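Glucose-inhibited division protein A-related protein, probable oxidoreductase (Thermus thermophilus, PDB 2CUL) binds FAD in a Rossmann-type fold and is probably an oxidoreductase, a small relative of the glucose-inhibited division protein GidA. Local coordinates at residues 49-54 and 212-217; 43-48 and 65-70; 16-21 and 221-226. All coordinates share one frame; numbering follows the deposited sequence.

Contact 1: residues 49-54 and 212-217. With FAD (flavin-adenine dinucleotide), chain B.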
loop_
_atom_site.group_PDB
_atom_site.type_symbol
_atom_site.label_atom_id
_atom_site.label_comp_id
_atom_site.label_asym_id
_atom_site.label_seq_id
_atom_site.Cartn_x
_atom_site.Cartn_y
_atom_site.Cartn_z
ATOM N N PRO A 49 -11.539 -15.426 -10.010
ATOM C CA PRO A 49 -10.301 -16.069 -9.559
ATOM C C PRO A 49 -9.257 -15.140 -8.941
ATOM O O PRO A 49 -9.185 -13.954 -9.266
ATOM C CB PRO A 49 -9.793 -16.733 -10.831
ATOM C CG PRO A 49 -10.147 -15.716 -11.865
ATOM C CD PRO A 49 -11.565 -15.325 -11.481
ATOM N N PHE A 50 -8.449 -15.704 -8.048
ATOM C CA PHE A 50 -7.391 -14.970 -7.367
ATOM C C PHE A 50 -6.043 -15.596 -7.710
ATOM O O PHE A 50 -5.978 -16.725 -8.200
ATOM C CB PHE A 50 -7.596 -15.042 -5.854
ATOM C CG PHE A 50 -8.950 -14.588 -5.401
ATOM C CD1 PHE A 50 -9.359 -13.274 -5.593
ATOM C CD2 PHE A 50 -9.820 -15.474 -4.772
ATOM C CE1 PHE A 50 -10.610 -12.846 -5.163
ATOM C CE2 PHE A 50 -11.072 -15.058 -4.338
ATOM C CZ PHE A 50 -11.468 -13.743 -4.532
ATOM N N PRO A 51 -4.945 -14.866 -7.469
ATOM C CA PRO A 51 -3.625 -15.428 -7.772
ATOM C C PRO A 51 -3.411 -16.648 -6.878
ATOM O O PRO A 51 -3.630 -16.581 -5.672
ATOM C CB PRO A 51 -2.677 -14.287 -7.421
ATOM C CG PRO A 51 -3.502 -13.060 -7.704
ATOM C CD PRO A 51 -4.840 -13.441 -7.104
ATOM N N PRO A 52 -2.987 -17.781 -7.456
ATOM C CA PRO A 52 -2.767 -18.992 -6.657
ATOM C C PRO A 52 -1.850 -18.822 -5.444
ATOM O O PRO A 52 -0.749 -18.282 -5.551
ATOM C CB PRO A 52 -2.198 -19.973 -7.680
ATOM C CG PRO A 52 -2.885 -19.559 -8.947
ATOM C CD PRO A 52 -2.772 -18.051 -8.889
ATOM N N GLY A 53 -2.326 -19.283 -4.288
ATOM C CA GLY A 53 -1.555 -19.214 -3.056
ATOM C C GLY A 53 -1.361 -17.839 -2.443
ATOM O O GLY A 53 -0.639 -17.696 -1.458
ATOM N N SER A 54 -2.013 -16.831 -3.009
ATOM C CA SER A 54 -1.885 -15.464 -2.513
ATOM C C SER A 54 -2.624 -15.214 -1.207
ATOM O O SER A 54 -3.505 -15.979 -0.817
ATOM C CB SER A 54 -2.409 -14.478 -3.558
ATOM O OG SER A 54 -3.789 -14.702 -3.815
ATOM N N ASP A 212 -7.158 -4.134 -10.621
ATOM C CA ASP A 212 -8.147 -4.622 -9.664
ATOM C C ASP A 212 -7.451 -5.396 -8.543
ATOM O O ASP A 212 -6.223 -5.430 -8.487
ATOM C CB ASP A 212 -9.179 -5.513 -10.359
ATOM C CG ASP A 212 -8.547 -6.655 -11.129
ATOM O OD1 ASP A 212 -7.431 -7.085 -10.775
ATOM O OD2 ASP A 212 -9.186 -7.127 -12.087
ATOM N N TYR A 213 -8.226 -6.029 -7.662
ATOM C CA TYR A 213 -7.636 -6.757 -6.539
ATOM C C TYR A 213 -6.565 -7.757 -6.952
ATOM O O TYR A 213 -5.471 -7.761 -6.396
ATOM C CB TYR A 213 -8.709 -7.496 -5.730
ATOM C CG TYR A 213 -9.803 -6.624 -5.150
ATOM C CD1 TYR A 213 -9.511 -5.419 -4.506
ATOM C CD2 TYR A 213 -11.138 -7.021 -5.227
ATOM C CE1 TYR A 213 -10.529 -4.631 -3.956
ATOM C CE2 TYR A 213 -12.156 -6.250 -4.684
ATOM C CZ TYR A 213 -11.851 -5.058 -4.054
ATOM O OH TYR A 213 -12.877 -4.293 -3.553
ATOM N N ALA A 214 -6.878 -8.611 -7.922
ATOM C CA ALA A 214 -5.921 -9.616 -8.372
ATOM C C ALA A 214 -4.645 -8.994 -8.924
ATOM O O ALA A 214 -3.553 -9.512 -8.704
ATOM C CB ALA A 214 -6.566 -10.520 -9.424
ATOM N N ARG A 215 -4.787 -7.883 -9.641
ATOM C CA ARG A 215 -3.640 -7.190 -10.216
ATOM C C ARG A 215 -2.774 -6.634 -9.089
ATOM O O ARG A 215 -1.545 -6.709 -9.138
ATOM C CB ARG A 215 -4.119 -6.052 -11.117
ATOM C CG ARG A 215 -3.008 -5.323 -11.851
ATOM C CD ARG A 215 -2.514 -6.121 -13.047
ATOM N NE ARG A 215 -1.492 -5.392 -13.793
ATOM C CZ ARG A 215 -1.079 -5.721 -15.011
ATOM N NH1 ARG A 215 -1.600 -6.771 -15.631
ATOM N NH2 ARG A 215 -0.143 -4.998 -15.612
ATOM N N MET A 216 -3.421 -6.067 -8.074
ATOM C CA MET A 216 -2.703 -5.516 -6.928
ATOM C C MET A 216 -1.913 -6.634 -6.264
ATOM O O MET A 216 -0.744 -6.465 -5.914
ATOM C CB MET A 216 -3.684 -4.919 -5.918
ATOM C CG MET A 216 -4.482 -3.733 -6.438
ATOM S SD MET A 216 -3.445 -2.317 -6.898
ATOM C CE MET A 216 -3.463 -2.473 -8.696
ATOM N N SER A 217 -2.564 -7.779 -6.096
ATOM C CA SER A 217 -1.937 -8.942 -5.481
ATOM C C SER A 217 -0.769 -9.458 -6.322
ATOM O O SER A 217 0.305 -9.739 -5.790
ATOM C CB SER A 217 -2.977 -10.051 -5.291
ATOM O OG SER A 217 -2.372 -11.239 -4.809
HETATM P PA FAD B . -5.235 -0.049 -0.770
HETATM O O1A FAD B . -6.180 1.079 -0.782
HETATM O O2A FAD B . -5.753 -1.442 -0.741
HETATM O O5B FAD B . -4.245 0.105 0.471
HETATM C C5B FAD B . -3.583 1.348 0.711
HETATM C C4B FAD B . -3.213 1.344 2.189
HETATM O O4B FAD B . -2.266 2.394 2.386
HETATM C C3B FAD B . -4.389 1.633 3.144
HETATM O O3B FAD B . -4.468 0.689 4.190
HETATM C C2B FAD B . -4.108 3.029 3.615
HETATM O O2B FAD B . -4.696 3.397 4.841
HETATM C C1B FAD B . -2.582 3.046 3.607
HETATM N N9A FAD B . -1.976 4.376 3.570
HETATM C C8A FAD B . -2.151 5.341 2.606
HETATM N N7A FAD B . -1.455 6.442 2.865
HETATM C C5A FAD B . -0.801 6.168 4.050
HETATM C C6A FAD B . 0.087 6.936 4.840
HETATM N N6A FAD B . 0.472 8.162 4.532
HETATM N N1A FAD B . 0.575 6.353 5.999
HETATM C C2A FAD B . 0.191 5.078 6.345
HETATM N N3A FAD B . -0.657 4.294 5.628
HETATM C C4A FAD B . -1.124 4.885 4.495
HETATM N N1 FAD B . -10.746 -3.137 -7.504
HETATM C C2 FAD B . -11.522 -4.273 -7.489
HETATM O O2 FAD B . -11.064 -5.347 -7.797
HETATM N N3 FAD B . -12.866 -4.161 -7.103
HETATM C C4 FAD B . -13.474 -2.979 -6.737
HETATM O O4 FAD B . -14.678 -2.952 -6.403
HETATM C C4X FAD B . -12.679 -1.814 -6.757
HETATM N N5 FAD B . -13.223 -0.585 -6.409
HETATM C C5X FAD B . -12.450 0.561 -6.427
HETATM C C6 FAD B . -13.020 1.783 -6.074
HETATM C C7 FAD B . -12.282 2.981 -6.067
HETATM C C7M FAD B . -12.962 4.267 -5.669
HETATM C C8 FAD B . -10.891 2.925 -6.439
HETATM C C8M FAD B . -10.027 4.158 -6.450
HETATM C C9 FAD B . -10.297 1.693 -6.807
HETATM C C9A FAD B . -11.052 0.490 -6.810
HETATM N N10 FAD B . -10.490 -0.785 -7.174
HETATM C C10 FAD B . -11.303 -1.933 -7.149
HETATM C "C1'" FAD B . -9.042 -0.932 -7.603
HETATM C "C2'" FAD B . -8.031 -1.575 -6.626
HETATM O "O2'" FAD B . -8.221 -2.964 -6.608
HETATM C "C3'" FAD B . -8.157 -1.028 -5.190
HETATM O "O3'" FAD B . -7.961 0.385 -5.156
HETATM C "C4'" FAD B . -7.121 -1.635 -4.222
HETATM O "O4'" FAD B . -7.456 -1.339 -2.868
HETATM C "C5'" FAD B . -5.726 -1.081 -4.573
HETATM O "O5'" FAD B . -4.742 -1.676 -3.711
HETATM P P FAD B . -3.578 -0.838 -3.035
HETATM O O1P FAD B . -2.791 -1.837 -2.292
HETATM O O2P FAD B . -2.836 -0.028 -4.059
HETATM O O3P FAD B . -4.293 0.170 -2.060
#
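Pro49, which follows a cis peptide bond, sets its carbonyl O 4.3 Å from Ala214 CB, at the start of helix 213-230 in this Rossmann-type FAD-binding fold. Phe50 packs on Leu56 and Glu57 of helix 55-59. On the loop side Pro51 carries most of the contact: its ring leans on the first turn of the helix, with CD beside Ala214 CB and CG 3.6 Å from Ser217 OG. It also begins a type II beta turn that runs through Pro52 and Gly53, the glycine at positive phi, and ends at Ser54. There the O of Pro51 takes two bonds from Ser54, one from N and a short one of 2.6 Å from OG, which lies in the carbonyl plane on a lone pair. With OG between the backbone N and the carbonyl carbon (chi1 62°), Ser54 also reaches Glu57 N and caps helix 55-59. Its CB comes within 3.5 Å of Ser217 OG, a hydroxyl whose hydrogen bond goes to Glu17. On the helix side, Asp212 is the N-cap, its OD1 accepting from Arg215 N at 3.0 Å. The helix start faces the flavin pyrimidine and could help stabilise negative charge there. Tyr213 N donates to FAD O2 at 2.9 Å, nearly straight at 161°, and the same O2 sits 3.0 Å above one face of the Tyr213 ring, offset toward its rim.

Contact 2: residues 43-48 and 65-70. With FAD (flavin-adenine dinucleotide), chain B.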
loop_
_atom_site.group_PDB
_atom_site.type_symbol
_atom_site.label_atom_id
_atom_site.label_comp_id
_atom_site.label_asym_id
_atom_site.label_seq_id
_atom_site.Cartn_x
_atom_site.Cartn_y
_atom_site.Cartn_z
ATOM N N PHE A 43 -13.442 -2.652 -1.480
ATOM C CA PHE A 43 -14.456 -1.684 -1.862
ATOM C C PHE A 43 -15.603 -2.678 -2.041
ATOM O O PHE A 43 -16.371 -2.911 -1.107
ATOM C CB PHE A 43 -14.079 -1.004 -3.177
ATOM C CG PHE A 43 -13.090 0.120 -3.017
ATOM C CD1 PHE A 43 -13.519 1.396 -2.663
ATOM C CD2 PHE A 43 -11.735 -0.092 -3.242
ATOM C CE1 PHE A 43 -12.609 2.451 -2.541
ATOM C CE2 PHE A 43 -10.816 0.954 -3.124
ATOM C CZ PHE A 43 -11.255 2.228 -2.773
ATOM N N LEU A 44 -15.702 -3.296 -3.215
ATOM C CA LEU A 44 -16.727 -4.316 -3.428
ATOM C C LEU A 44 -16.132 -5.655 -2.994
ATOM O O LEU A 44 -14.911 -5.833 -2.991
ATOM C CB LEU A 44 -17.124 -4.404 -4.903
ATOM C CG LEU A 44 -17.958 -3.267 -5.489
ATOM C CD1 LEU A 44 -18.234 -3.571 -6.948
ATOM C CD2 LEU A 44 -19.258 -3.121 -4.713
ATOM N N PRO A 45 -16.984 -6.616 -2.615
ATOM C CA PRO A 45 -16.475 -7.923 -2.191
ATOM C C PRO A 45 -15.568 -8.575 -3.238
ATOM O O PRO A 45 -15.930 -8.669 -4.412
ATOM C CB PRO A 45 -17.751 -8.729 -1.969
ATOM C CG PRO A 45 -18.704 -7.697 -1.468
ATOM C CD PRO A 45 -18.440 -6.522 -2.399
ATOM N N PRO A 46 -14.366 -9.009 -2.828
ATOM C CA PRO A 46 -13.450 -9.652 -3.774
ATOM C C PRO A 46 -14.047 -10.974 -4.246
ATOM O O PRO A 46 -14.573 -11.745 -3.445
ATOM C CB PRO A 46 -12.184 -9.856 -2.944
ATOM C CG PRO A 46 -12.229 -8.697 -1.981
ATOM C CD PRO A 46 -13.678 -8.696 -1.563
ATOM N N LYS A 47 -13.968 -11.229 -5.548
ATOM C CA LYS A 47 -14.501 -12.459 -6.117
ATOM C C LYS A 47 -13.441 -13.155 -6.961
ATOM O O LYS A 47 -12.614 -12.503 -7.598
ATOM C CB LYS A 47 -15.729 -12.154 -6.974
ATOM C CG LYS A 47 -16.906 -11.586 -6.199
ATOM C CD LYS A 47 -18.077 -11.298 -7.127
ATOM C CE LYS A 47 -19.269 -10.743 -6.365
ATOM N NZ LYS A 47 -20.401 -10.428 -7.278
ATOM N N PRO A 48 -13.454 -14.497 -6.979
ATOM C CA PRO A 48 -12.481 -15.275 -7.752
ATOM C C PRO A 48 -12.579 -15.037 -9.257
ATOM O O PRO A 48 -13.591 -14.543 -9.752
ATOM C CB PRO A 48 -12.804 -16.715 -7.358
ATOM C CG PRO A 48 -14.274 -16.670 -7.116
ATOM C CD PRO A 48 -14.445 -15.381 -6.340
ATOM N N GLU A 65 -19.602 -12.763 2.229
ATOM C CA GLU A 65 -19.285 -11.637 1.355
ATOM C C GLU A 65 -19.071 -10.309 2.076
ATOM O O GLU A 65 -18.760 -9.310 1.434
ATOM C CB GLU A 65 -20.381 -11.452 0.300
ATOM C CG GLU A 65 -20.550 -12.632 -0.640
ATOM C CD GLU A 65 -21.412 -12.296 -1.840
ATOM O OE1 GLU A 65 -22.552 -11.825 -1.644
ATOM O OE2 GLU A 65 -20.950 -12.504 -2.982
ATOM N N ARG A 66 -19.229 -10.290 3.398
ATOM C CA ARG A 66 -19.050 -9.050 4.155
ATOM C C ARG A 66 -17.634 -8.515 3.988
ATOM O O ARG A 66 -16.669 -9.163 4.385
ATOM C CB ARG A 66 -19.330 -9.291 5.636
ATOM C CG ARG A 66 -20.767 -9.688 5.937
ATOM C CD ARG A 66 -20.915 -10.039 7.404
ATOM N NE ARG A 66 -20.007 -11.124 7.766
ATOM C CZ ARG A 66 -19.815 -11.567 9.005
ATOM N NH1 ARG A 66 -20.471 -11.021 10.023
ATOM N NH2 ARG A 66 -18.955 -12.554 9.228
ATOM N N VAL A 67 -17.503 -7.325 3.414
ATOM C CA VAL A 67 -16.176 -6.759 3.207
ATOM C C VAL A 67 -15.394 -6.522 4.500
ATOM O O VAL A 67 -14.175 -6.687 4.518
ATOM C CB VAL A 67 -16.241 -5.451 2.385
ATOM C CG1 VAL A 67 -16.793 -5.754 0.999
ATOM C CG2 VAL A 67 -17.100 -4.418 3.094
ATOM N N TRP A 68 -16.072 -6.158 5.587
ATOM C CA TRP A 68 -15.347 -5.944 6.839
ATOM C C TRP A 68 -14.757 -7.261 7.329
ATOM O O TRP A 68 -13.652 -7.291 7.862
ATOM C CB TRP A 68 -16.250 -5.356 7.930
ATOM C CG TRP A 68 -15.508 -5.124 9.245
ATOM C CD1 TRP A 68 -15.163 -6.067 10.178
ATOM C CD2 TRP A 68 -14.992 -3.881 9.729
ATOM N NE1 TRP A 68 -14.463 -5.487 11.208
ATOM C CE2 TRP A 68 -14.345 -4.145 10.959
ATOM C CE3 TRP A 68 -15.013 -2.568 9.242
ATOM C CZ2 TRP A 68 -13.724 -3.141 11.708
ATOM C CZ3 TRP A 68 -14.398 -1.571 9.986
ATOM C CH2 TRP A 68 -13.760 -1.864 11.208
ATOM N N ALA A 69 -15.497 -8.350 7.147
ATOM C CA ALA A 69 -15.028 -9.665 7.567
ATOM C C ALA A 69 -13.804 -10.071 6.753
ATOM O O ALA A 69 -12.886 -10.710 7.272
ATOM C CB ALA A 69 -16.140 -10.698 7.408
ATOM N N PHE A 70 -13.788 -9.704 5.471
ATOM C CA PHE A 70 -12.647 -10.016 4.619
ATOM C C PHE A 70 -11.437 -9.296 5.213
ATOM O O PHE A 70 -10.359 -9.872 5.354
ATOM C CB PHE A 70 -12.889 -9.529 3.185
ATOM C CG PHE A 70 -11.742 -9.805 2.250
ATOM C CD1 PHE A 70 -11.691 -10.987 1.520
ATOM C CD2 PHE A 70 -10.700 -8.890 2.118
ATOM C CE1 PHE A 70 -10.619 -11.258 0.669
ATOM C CE2 PHE A 70 -9.622 -9.150 1.270
ATOM C CZ PHE A 70 -9.582 -10.336 0.546
HETATM P PA FAD B . -5.235 -0.049 -0.770
HETATM O O1A FAD B . -6.180 1.079 -0.782
HETATM O O2A FAD B . -5.753 -1.442 -0.741
HETATM O O5B FAD B . -4.245 0.105 0.471
HETATM C C5B FAD B . -3.583 1.348 0.711
HETATM C C4B FAD B . -3.213 1.344 2.189
HETATM O O4B FAD B . -2.266 2.394 2.386
HETATM C C3B FAD B . -4.389 1.633 3.144
HETATM O O3B FAD B . -4.468 0.689 4.190
HETATM C C2B FAD B . -4.108 3.029 3.615
HETATM O O2B FAD B . -4.696 3.397 4.841
HETATM C C1B FAD B . -2.582 3.046 3.607
HETATM N N9A FAD B . -1.976 4.376 3.570
HETATM C C8A FAD B . -2.151 5.341 2.606
HETATM N N7A FAD B . -1.455 6.442 2.865
HETATM C C5A FAD B . -0.801 6.168 4.050
HETATM C C6A FAD B . 0.087 6.936 4.840
HETATM N N6A FAD B . 0.472 8.162 4.532
HETATM N N1A FAD B . 0.575 6.353 5.999
HETATM C C2A FAD B . 0.191 5.078 6.345
HETATM N N3A FAD B . -0.657 4.294 5.628
HETATM C C4A FAD B . -1.124 4.885 4.495
HETATM N N1 FAD B . -10.746 -3.137 -7.504
HETATM C C2 FAD B . -11.522 -4.273 -7.489
HETATM O O2 FAD B . -11.064 -5.347 -7.797
HETATM N N3 FAD B . -12.866 -4.161 -7.103
HETATM C C4 FAD B . -13.474 -2.979 -6.737
HETATM O O4 FAD B . -14.678 -2.952 -6.403
HETATM C C4X FAD B . -12.679 -1.814 -6.757
HETATM N N5 FAD B . -13.223 -0.585 -6.409
HETATM C C5X FAD B . -12.450 0.561 -6.427
HETATM C C6 FAD B . -13.020 1.783 -6.074
HETATM C C7 FAD B . -12.282 2.981 -6.067
HETATM C C7M FAD B . -12.962 4.267 -5.669
HETATM C C8 FAD B . -10.891 2.925 -6.439
HETATM C C8M FAD B . -10.027 4.158 -6.450
HETATM C C9 FAD B . -10.297 1.693 -6.807
HETATM C C9A FAD B . -11.052 0.490 -6.810
HETATM N N10 FAD B . -10.490 -0.785 -7.174
HETATM C C10 FAD B . -11.303 -1.933 -7.149
HETATM C "C1'" FAD B . -9.042 -0.932 -7.603
HETATM C "C2'" FAD B . -8.031 -1.575 -6.626
HETATM O "O2'" FAD B . -8.221 -2.964 -6.608
HETATM C "C3'" FAD B . -8.157 -1.028 -5.190
HETATM O "O3'" FAD B . -7.961 0.385 -5.156
HETATM C "C4'" FAD B . -7.121 -1.635 -4.222
HETATM O "O4'" FAD B . -7.456 -1.339 -2.868
HETATM C "C5'" FAD B . -5.726 -1.081 -4.573
HETATM O "O5'" FAD B . -4.742 -1.676 -3.711
HETATM P P FAD B . -3.578 -0.838 -3.035
HETATM O O1P FAD B . -2.791 -1.837 -2.292
HETATM O O2P FAD B . -2.836 -0.028 -4.059
HETATM O O3P FAD B . -4.293 0.170 -2.060
#
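One wall of the flavin site in this Rossmann-type FAD fold is the proline-rich loop 43-48, and its Pro45 and Pro46 are backed by Val67 and Phe70 at the start of helix 67-79. Phe43 faces the cofactor. Its ring lies nearly parallel to the isoalloxazine, with FAD C6 3.3 Å above the plane and over the ring centre, and Arg140 makes a cation-pi contact with the Phe43 ring. Next along, Leu44 N points to FAD O4 in a weak bond of 3.4 Å, while Leu44 CB packs on the same oxygen. Behind this wall the contact is largely apolar. Val67 CG1 lies anti to its own carbonyl carbon (chi1 -63°), where it meets Phe43 O and also Pro45 CG, the latter at 3.7 Å. The Pro45 ring bridges two residues of the other segment, because the same CG comes to 3.3 Å from Glu65 O. Toward the surface, Lys47 extends past Glu65 without forming a salt bridge: NZ and OE2 are 4.8 Å apart, so any attraction between the charges acts at a distance. Deeper in, the Phe70 side chain leaves the helix with CG anti to the backbone N (chi1 179°) and packs against Leu56 and Ala59 of helix 55-59 and against Pro42. One face of its ring receives Pro46 in a CH-pi contact, with CG over the centre, 4.0 Å from the centroid and only 9° off the normal.

Contact 3: residues 16-21 and 221-226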
loop_
_atom_site.group_PDB
_atom_site.type_symbol
_atom_site.label_atom_id
_atom_site.label_comp_id
_atom_site.label_asym_id
_atom_site.label_seq_id
_atom_site.Cartn_x
_atom_site.Cartn_y
_atom_site.Cartn_z
ATOM N N ALA A 16 0.186 -5.492 1.502
ATOM C CA ALA A 16 0.081 -6.677 2.351
ATOM C C ALA A 16 0.536 -7.928 1.601
ATOM O O ALA A 16 1.151 -8.821 2.188
ATOM C CB ALA A 16 -1.353 -6.845 2.840
ATOM N N GLU A 17 0.243 -8.001 0.306
ATOM C CA GLU A 17 0.659 -9.162 -0.474
ATOM C C GLU A 17 2.186 -9.186 -0.530
ATOM O O GLU A 17 2.801 -10.245 -0.412
ATOM C CB GLU A 17 0.088 -9.109 -1.894
ATOM C CG GLU A 17 0.195 -10.435 -2.630
ATOM C CD GLU A 17 -0.746 -11.486 -2.065
ATOM O OE1 GLU A 17 -1.977 -11.285 -2.140
ATOM O OE2 GLU A 17 -0.255 -12.512 -1.547
ATOM N N THR A 18 2.798 -8.018 -0.711
ATOM C CA THR A 18 4.256 -7.939 -0.754
ATOM C C THR A 18 4.815 -8.460 0.572
ATOM O O THR A 18 5.739 -9.279 0.597
ATOM C CB THR A 18 4.749 -6.482 -0.952
ATOM O OG1 THR A 18 4.181 -5.939 -2.149
ATOM C CG2 THR A 18 6.266 -6.440 -1.060
ATOM N N ALA A 19 4.244 -7.983 1.673
ATOM C CA ALA A 19 4.679 -8.392 3.005
ATOM C C ALA A 19 4.524 -9.894 3.190
ATOM O O ALA A 19 5.392 -10.558 3.760
ATOM C CB ALA A 19 3.871 -7.657 4.067
ATOM N N PHE A 20 3.409 -10.425 2.700
ATOM C CA PHE A 20 3.118 -11.846 2.820
ATOM C C PHE A 20 4.199 -12.743 2.226
ATOM O O PHE A 20 4.722 -13.621 2.910
ATOM C CB PHE A 20 1.777 -12.166 2.156
ATOM C CG PHE A 20 1.417 -13.624 2.191
ATOM C CD1 PHE A 20 0.910 -14.201 3.349
ATOM C CD2 PHE A 20 1.610 -14.426 1.071
ATOM C CE1 PHE A 20 0.598 -15.561 3.392
ATOM C CE2 PHE A 20 1.304 -15.786 1.102
ATOM C CZ PHE A 20 0.796 -16.353 2.267
ATOM N N TRP A 21 4.535 -12.528 0.957
ATOM C CA TRP A 21 5.543 -13.355 0.309
ATOM C C TRP A 21 6.951 -13.140 0.843
ATOM O O TRP A 21 7.747 -14.078 0.887
ATOM C CB TRP A 21 5.513 -13.143 -1.207
ATOM C CG TRP A 21 4.251 -13.656 -1.817
ATOM C CD1 TRP A 21 3.129 -12.933 -2.111
ATOM C CD2 TRP A 21 3.945 -15.019 -2.133
ATOM N NE1 TRP A 21 2.143 -13.762 -2.588
ATOM C CE2 TRP A 21 2.616 -15.048 -2.611
ATOM C CE3 TRP A 21 4.662 -16.220 -2.055
ATOM C CZ2 TRP A 21 1.989 -16.234 -3.012
ATOM C CZ3 TRP A 21 4.036 -17.402 -2.454
ATOM C CH2 TRP A 21 2.713 -17.397 -2.926
ATOM N N LYS A 221 3.251 -9.565 -5.221
ATOM C CA LYS A 221 4.053 -10.782 -5.262
ATOM C C LYS A 221 5.267 -10.576 -6.167
ATOM O O LYS A 221 6.369 -11.028 -5.855
ATOM C CB LYS A 221 3.218 -11.956 -5.778
ATOM C CG LYS A 221 3.988 -13.271 -5.818
ATOM C CD LYS A 221 3.091 -14.441 -6.165
ATOM C CE LYS A 221 3.854 -15.753 -6.070
ATOM N NZ LYS A 221 2.996 -16.918 -6.421
ATOM N N ARG A 222 5.060 -9.889 -7.290
ATOM C CA ARG A 222 6.144 -9.626 -8.234
ATOM C C ARG A 222 7.223 -8.776 -7.571
ATOM O O ARG A 222 8.418 -8.988 -7.786
ATOM C CB ARG A 222 5.603 -8.914 -9.479
ATOM C CG ARG A 222 6.604 -8.794 -10.627
ATOM C CD ARG A 222 5.915 -8.366 -11.922
ATOM N NE ARG A 222 5.498 -6.963 -11.933
ATOM C CZ ARG A 222 6.313 -5.933 -12.149
ATOM N NH1 ARG A 222 7.607 -6.134 -12.374
ATOM N NH2 ARG A 222 5.830 -4.697 -12.158
ATOM N N LEU A 223 6.800 -7.805 -6.772
ATOM C CA LEU A 223 7.750 -6.955 -6.069
ATOM C C LEU A 223 8.508 -7.795 -5.050
ATOM O O LEU A 223 9.724 -7.677 -4.920
ATOM C CB LEU A 223 7.029 -5.804 -5.357
ATOM C CG LEU A 223 7.854 -5.041 -4.312
ATOM C CD1 LEU A 223 9.104 -4.445 -4.954
ATOM C CD2 LEU A 223 6.993 -3.950 -3.687
ATOM N N ALA A 224 7.783 -8.642 -4.325
ATOM C CA ALA A 224 8.415 -9.495 -3.321
ATOM C C ALA A 224 9.484 -10.368 -3.971
ATOM O O ALA A 224 10.589 -10.510 -3.444
ATOM C CB ALA A 224 7.365 -10.366 -2.632
ATOM N N GLU A 225 9.156 -10.949 -5.121
ATOM C CA GLU A 225 10.108 -11.799 -5.825
ATOM C C GLU A 225 11.332 -11.008 -6.267
ATOM O O GLU A 225 12.451 -11.517 -6.227
ATOM C CB GLU A 225 9.440 -12.458 -7.029
ATOM C CG GLU A 225 8.260 -13.345 -6.648
ATOM C CD GLU A 225 7.574 -13.965 -7.850
ATOM O OE1 GLU A 225 7.300 -13.232 -8.823
ATOM O OE2 GLU A 225 7.296 -15.182 -7.816
ATOM N N HIS A 226 11.127 -9.763 -6.689
ATOM C CA HIS A 226 12.246 -8.933 -7.111
ATOM C C HIS A 226 13.156 -8.607 -5.929
ATOM O O HIS A 226 14.380 -8.731 -6.022
ATOM C CB HIS A 226 11.753 -7.626 -7.737
ATOM C CG HIS A 226 12.847 -6.629 -7.970
ATOM N ND1 HIS A 226 13.851 -6.829 -8.891
ATOM C CD2 HIS A 226 13.124 -5.451 -7.362
ATOM C CE1 HIS A 226 14.701 -5.820 -8.841
ATOM N NE2 HIS A 226 14.284 -4.970 -7.920
#
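The carboxylate of Glu17, whose CG rests 4.1 Å from Lys221 N, is held from several sides. OE1 pairs with Ser217 OG and Leu56 N, and OE2 with Leu55 N. OE2 also takes a weak, bent bond from Trp21 NE1 at 2.9 Å. This grip ties the buried acid to the start of helix 55-59 and may help orient the indole one turn on. The indole is sandwiched: Phe20 CD2 lies over one face and the Lys221 chain, fully extended, runs across the other. Lys221 CE stands over the six-membered ring, 3.6 Å from its centroid, and NZ makes an off-centre cation-pi contact at 4.0 Å. Closer to the backbone, Trp21 CB meets Ala224 CB at 3.6 Å, and Thr18 CG2, anti to its backbone N, touches Leu223 CD2 at 3.7 Å. Thr18 OG1 is engaged by Ser14 O and Gly220 O. With small Ala224 and Thr18 at the interface, the axes of segments 16-21 and 221-226 approach to 7.8 Å and cross at -41°. Helix 13-24, which follows strand 6-9 and probably carries the end of the GxGxxG motif, packs against helix 213-230 on one flank, while Ala16 and Phe20 touch helix 55-59 and Ala19 packs on strands 6-9 and 29-33.

Contact 3 is the buried one, a helix-helix packing in which helix 13-24 also rests on the central sheet; contacts 1 and 2 are only partly buried and both touch FAD. Contacts 1 and 3 share helix 213-230, and the bond between Ser217 OG and Glu17 OE1 joins them directly. Contacts 1 and 2 draw on successive pieces of one loop, and Tyr213 OH connects them through Leu44 O and Phe43 N. The chemistry of the three differs: proline rings on helix starts in contacts 1 and 2, with a backbone amide given to the flavin in each, weakly in contact 2, against close-packed small side chains, a lysine-covered indole and a buried, hydrogen-bonded carboxylate in contact 3.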